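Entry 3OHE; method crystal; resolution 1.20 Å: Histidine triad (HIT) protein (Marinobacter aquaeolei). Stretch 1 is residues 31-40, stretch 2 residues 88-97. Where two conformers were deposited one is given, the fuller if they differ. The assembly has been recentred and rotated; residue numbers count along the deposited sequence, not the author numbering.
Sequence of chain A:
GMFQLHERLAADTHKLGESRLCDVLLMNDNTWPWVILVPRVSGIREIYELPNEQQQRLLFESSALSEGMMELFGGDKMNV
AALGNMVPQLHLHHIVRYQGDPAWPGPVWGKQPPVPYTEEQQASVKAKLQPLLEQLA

Stretch 1, residues 31-40: TWPWVILVPR
Stretch 2 (88-97) PQLHLHHIVR

How do the two stretches run against each other? Strands 34-39 and 92-97 lie antiparallel, 161° between their directions and their axes 4.7 Å apart at closest approach. Phi/psi stays extended, from -144/111 at Trp 34 to -101/125 at Leu 37. Trp 34 faces Ile 95 (CA to CA 4.4 Å) and Ile 36 faces His 93 (CA to CA 4.7 Å) as non-hydrogen-bonded pairs, alternating with the hydrogen-bonded pairs Val 35-His 94 and Leu 37-Leu 92.

Which backbone groups are satisfied across the ladder? Leu 37 N donates to Leu 92 O (3.0 Å) and Leu 92 N returns a bond to Leu 37 O (2.9 Å). Val 35 N reaches His 94 O at 2.9 Å, while Val 35 O accepts twice, from His 94 N at 2.8 Å and from His 94 ND1 at 3.3 Å. Pro 33 has no amide hydrogen to give, yet its O accepts from Val 96 N at 3.0 Å.

What do the rings on the Trp 34, Ile 36, His 93 and Ile 95 face contribute? Trp 34 (chi1 t, chi2 -11°) sends NE1 to His 93 ND1 (3.0 Å, 159°), so that nitrogen is the acceptor; His 93 has chi1 m, chi2 -79°. Ile 95 (m, t) lays CG1 over the five-membered ring of Trp 34, 3.6 Å from its centroid, covering apolar surface while the indole edge bonds.

How are the remaining polar groups and the ends settled? His 94 (m, 75°) has NE2 bonded elsewhere in the structure, and Leu 37 (m, t) packs CD1 3.7 Å from His 94 CE1. His 91 (p, -77°) gives ND1 to Gln 89 O at 2.8 Å. Beyond the paired strand residues, one water oxygen lies 2.9 Å from Pro 39 O and 2.9 Å from Leu 90 O, bridging the two carbonyls, and Pro 39 CG meets Leu 90 CD2 at 4.0 Å.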

# COMPACT_ATOMS: atom_id res chain seq x y z
N THR A 31 6.76 -18.44 -1.81
CA THR A 31 6.18 -18.29 -3.15
C THR A 31 6.58 -16.93 -3.79
O THR A 31 6.73 -16.85 -5.00
CB THR A 31 4.65 -18.47 -3.10
OG1 THR A 31 4.37 -19.72 -2.48
CG2 THR A 31 4.00 -18.44 -4.52
N TRP A 32 6.72 -15.89 -2.97
CA TRP A 32 7.15 -14.55 -3.41
C TRP A 32 8.12 -14.00 -2.38
O TRP A 32 7.93 -14.27 -1.21
CB TRP A 32 5.98 -13.53 -3.53
CG TRP A 32 4.87 -13.92 -4.39
CD1 TRP A 32 4.73 -13.68 -5.73
CD2 TRP A 32 3.74 -14.68 -4.00
NE1 TRP A 32 3.57 -14.22 -6.18
CE2 TRP A 32 2.94 -14.85 -5.16
CE3 TRP A 32 3.28 -15.18 -2.77
CZ2 TRP A 32 1.75 -15.54 -5.14
CZ3 TRP A 32 2.13 -15.85 -2.75
CH2 TRP A 32 1.35 -16.02 -3.95
N PRO A 33 9.10 -13.15 -2.79
CA PRO A 33 9.92 -12.41 -1.83
C PRO A 33 9.05 -11.36 -1.16
O PRO A 33 8.54 -10.44 -1.84
CB PRO A 33 11.03 -11.79 -2.70
CG PRO A 33 11.00 -12.59 -4.01
CD PRO A 33 9.56 -12.91 -4.19
N TRP A 34 8.84 -11.48 0.14
CA TRP A 34 7.78 -10.73 0.84
C TRP A 34 8.30 -10.35 2.22
O TRP A 34 8.53 -11.22 3.06
CB TRP A 34 6.53 -11.60 0.87
CG TRP A 34 5.30 -11.05 1.50
CD1 TRP A 34 5.13 -9.94 2.25
CD2 TRP A 34 4.03 -11.68 1.41
NE1 TRP A 34 3.81 -9.84 2.63
CE2 TRP A 34 3.11 -10.92 2.15
CE3 TRP A 34 3.59 -12.87 0.83
CZ2 TRP A 34 1.77 -11.30 2.26
CZ3 TRP A 34 2.27 -13.23 0.94
CH2 TRP A 34 1.38 -12.45 1.64
N VAL A 35 8.53 -9.05 2.40
CA VAL A 35 9.10 -8.50 3.64
C VAL A 35 8.10 -7.49 4.22
O VAL A 35 7.51 -6.67 3.48
CB VAL A 35 10.46 -7.85 3.36
CG1 VAL A 35 11.00 -7.11 4.60
CG2 VAL A 35 11.47 -8.91 2.88
N ILE A 36 7.97 -7.52 5.56
CA ILE A 36 7.04 -6.69 6.27
C ILE A 36 7.84 -5.76 7.18
O ILE A 36 8.74 -6.22 7.88
CB ILE A 36 6.06 -7.57 7.06
CG1 ILE A 36 5.30 -8.51 6.10
CG2 ILE A 36 5.08 -6.72 7.87
CD1 ILE A 36 4.39 -9.47 6.78
N LEU A 37 7.50 -4.47 7.16
CA LEU A 37 8.02 -3.50 8.14
C LEU A 37 6.96 -3.24 9.18
O LEU A 37 5.83 -2.89 8.84
CB LEU A 37 8.40 -2.17 7.47
CG LEU A 37 9.56 -2.19 6.51
CD1 LEU A 37 9.77 -0.78 5.93
CD2 LEU A 37 10.82 -2.69 7.20
N VAL A 38 7.32 -3.44 10.45
CA VAL A 38 6.40 -3.21 11.57
C VAL A 38 7.00 -2.10 12.45
O VAL A 38 7.94 -2.34 13.21
CB VAL A 38 6.16 -4.44 12.42
CG1 VAL A 38 5.01 -4.17 13.41
CG2 VAL A 38 5.86 -5.69 11.55
N PRO A 39 6.44 -0.87 12.37
CA PRO A 39 6.97 0.20 13.21
C PRO A 39 6.78 -0.16 14.70
O PRO A 39 5.70 -0.59 15.10
CB PRO A 39 6.10 1.42 12.84
CG PRO A 39 5.56 1.10 11.53
CD PRO A 39 5.42 -0.38 11.43
N ARG A 40 7.85 0.03 15.47
CA ARG A 40 7.83 -0.35 16.89
C ARG A 40 7.21 0.78 17.73
O ARG A 40 7.87 1.40 18.56
CB ARG A 40 9.24 -0.67 17.39
CG ARG A 40 9.83 -1.93 16.79
CD ARG A 40 11.15 -2.29 17.49
NE ARG A 40 12.12 -1.27 17.18
CZ ARG A 40 12.86 -1.29 16.06
NH1 ARG A 40 12.89 -2.37 15.30
NH2 ARG A 40 13.62 -0.28 15.72
N PRO A 88 -4.56 -5.71 13.83
CA PRO A 88 -4.71 -4.25 13.93
C PRO A 88 -3.39 -3.48 14.02
O PRO A 88 -3.37 -2.30 13.77
CB PRO A 88 -5.53 -4.07 15.23
CG PRO A 88 -5.13 -5.27 16.09
CD PRO A 88 -4.99 -6.40 15.06
N GLN A 89 -2.30 -4.19 14.28
CA GLN A 89 -0.99 -3.59 14.39
C GLN A 89 -0.47 -3.22 13.01
O GLN A 89 -0.25 -4.09 12.18
CB GLN A 89 -0.07 -4.57 15.07
CG GLN A 89 1.37 -4.06 15.28
CD GLN A 89 2.13 -4.96 16.22
OE1 GLN A 89 2.73 -5.96 15.82
NE2 GLN A 89 2.04 -4.65 17.52
N LEU A 90 -0.22 -1.94 12.79
CA LEU A 90 0.25 -1.44 11.50
C LEU A 90 1.48 -2.23 11.04
O LEU A 90 2.48 -2.33 11.75
CB LEU A 90 0.64 0.03 11.61
CG LEU A 90 1.32 0.67 10.39
CD1 LEU A 90 0.43 0.62 9.16
CD2 LEU A 90 1.77 2.08 10.73
N HIS A 91 1.40 -2.73 9.79
CA HIS A 91 2.52 -3.40 9.18
C HIS A 91 2.44 -3.17 7.67
O HIS A 91 1.35 -3.16 7.11
CB HIS A 91 2.58 -4.88 9.58
CG HIS A 91 1.39 -5.69 9.19
ND1 HIS A 91 0.20 -5.63 9.88
CD2 HIS A 91 1.23 -6.65 8.25
CE1 HIS A 91 -0.65 -6.51 9.36
NE2 HIS A 91 -0.05 -7.13 8.35
N LEU A 92 3.60 -3.01 7.05
CA LEU A 92 3.66 -2.60 5.66
C LEU A 92 4.28 -3.72 4.84
O LEU A 92 5.45 -4.08 5.04
CB LEU A 92 4.44 -1.27 5.59
CG LEU A 92 4.49 -0.51 4.28
CD1 LEU A 92 3.05 -0.10 3.88
CD2 LEU A 92 5.40 0.74 4.36
N HIS A 93 3.49 -4.28 3.92
CA HIS A 93 3.91 -5.37 3.02
C HIS A 93 4.72 -4.84 1.86
O HIS A 93 4.34 -3.85 1.26
CB HIS A 93 2.68 -6.06 2.43
CG HIS A 93 1.78 -6.68 3.43
ND1 HIS A 93 2.05 -7.90 4.00
CD2 HIS A 93 0.58 -6.28 3.90
CE1 HIS A 93 1.06 -8.21 4.81
NE2 HIS A 93 0.16 -7.25 4.77
N HIS A 94 5.81 -5.54 1.54
CA HIS A 94 6.66 -5.26 0.37
C HIS A 94 6.88 -6.58 -0.37
O HIS A 94 7.56 -7.46 0.15
CB HIS A 94 8.01 -4.67 0.79
CG HIS A 94 7.91 -3.43 1.61
ND1 HIS A 94 7.54 -3.45 2.94
CD2 HIS A 94 8.09 -2.14 1.29
CE1 HIS A 94 7.50 -2.20 3.38
NE2 HIS A 94 7.84 -1.38 2.40
N ILE A 95 6.25 -6.70 -1.53
CA ILE A 95 6.22 -7.99 -2.25
C ILE A 95 6.81 -7.78 -3.65
O ILE A 95 6.33 -6.92 -4.40
CB ILE A 95 4.81 -8.55 -2.35
CG1 ILE A 95 4.12 -8.55 -0.97
CG2 ILE A 95 4.85 -9.97 -2.95
CD1 ILE A 95 2.64 -8.87 -1.00
N VAL A 96 7.87 -8.51 -3.97
CA VAL A 96 8.43 -8.50 -5.32
C VAL A 96 7.59 -9.38 -6.22
O VAL A 96 7.32 -10.53 -5.89
CB VAL A 96 9.91 -8.97 -5.32
CG1 VAL A 96 10.44 -9.00 -6.76
CG2 VAL A 96 10.76 -8.11 -4.44
N ARG A 97 7.18 -8.81 -7.35
CA ARG A 97 6.36 -9.54 -8.33
C ARG A 97 7.13 -9.76 -9.63
O ARG A 97 8.01 -8.96 -10.00
CB ARG A 97 5.07 -8.76 -8.65
CG ARG A 97 4.24 -8.42 -7.45
CD ARG A 97 3.77 -9.64 -6.67
NE ARG A 97 3.03 -10.58 -7.52
CZ ARG A 97 1.74 -10.50 -7.77
NH1 ARG A 97 1.00 -9.55 -7.26
NH2 ARG A 97 1.18 -11.40 -8.58
O HOH W 1 2.93 -0.98 14.26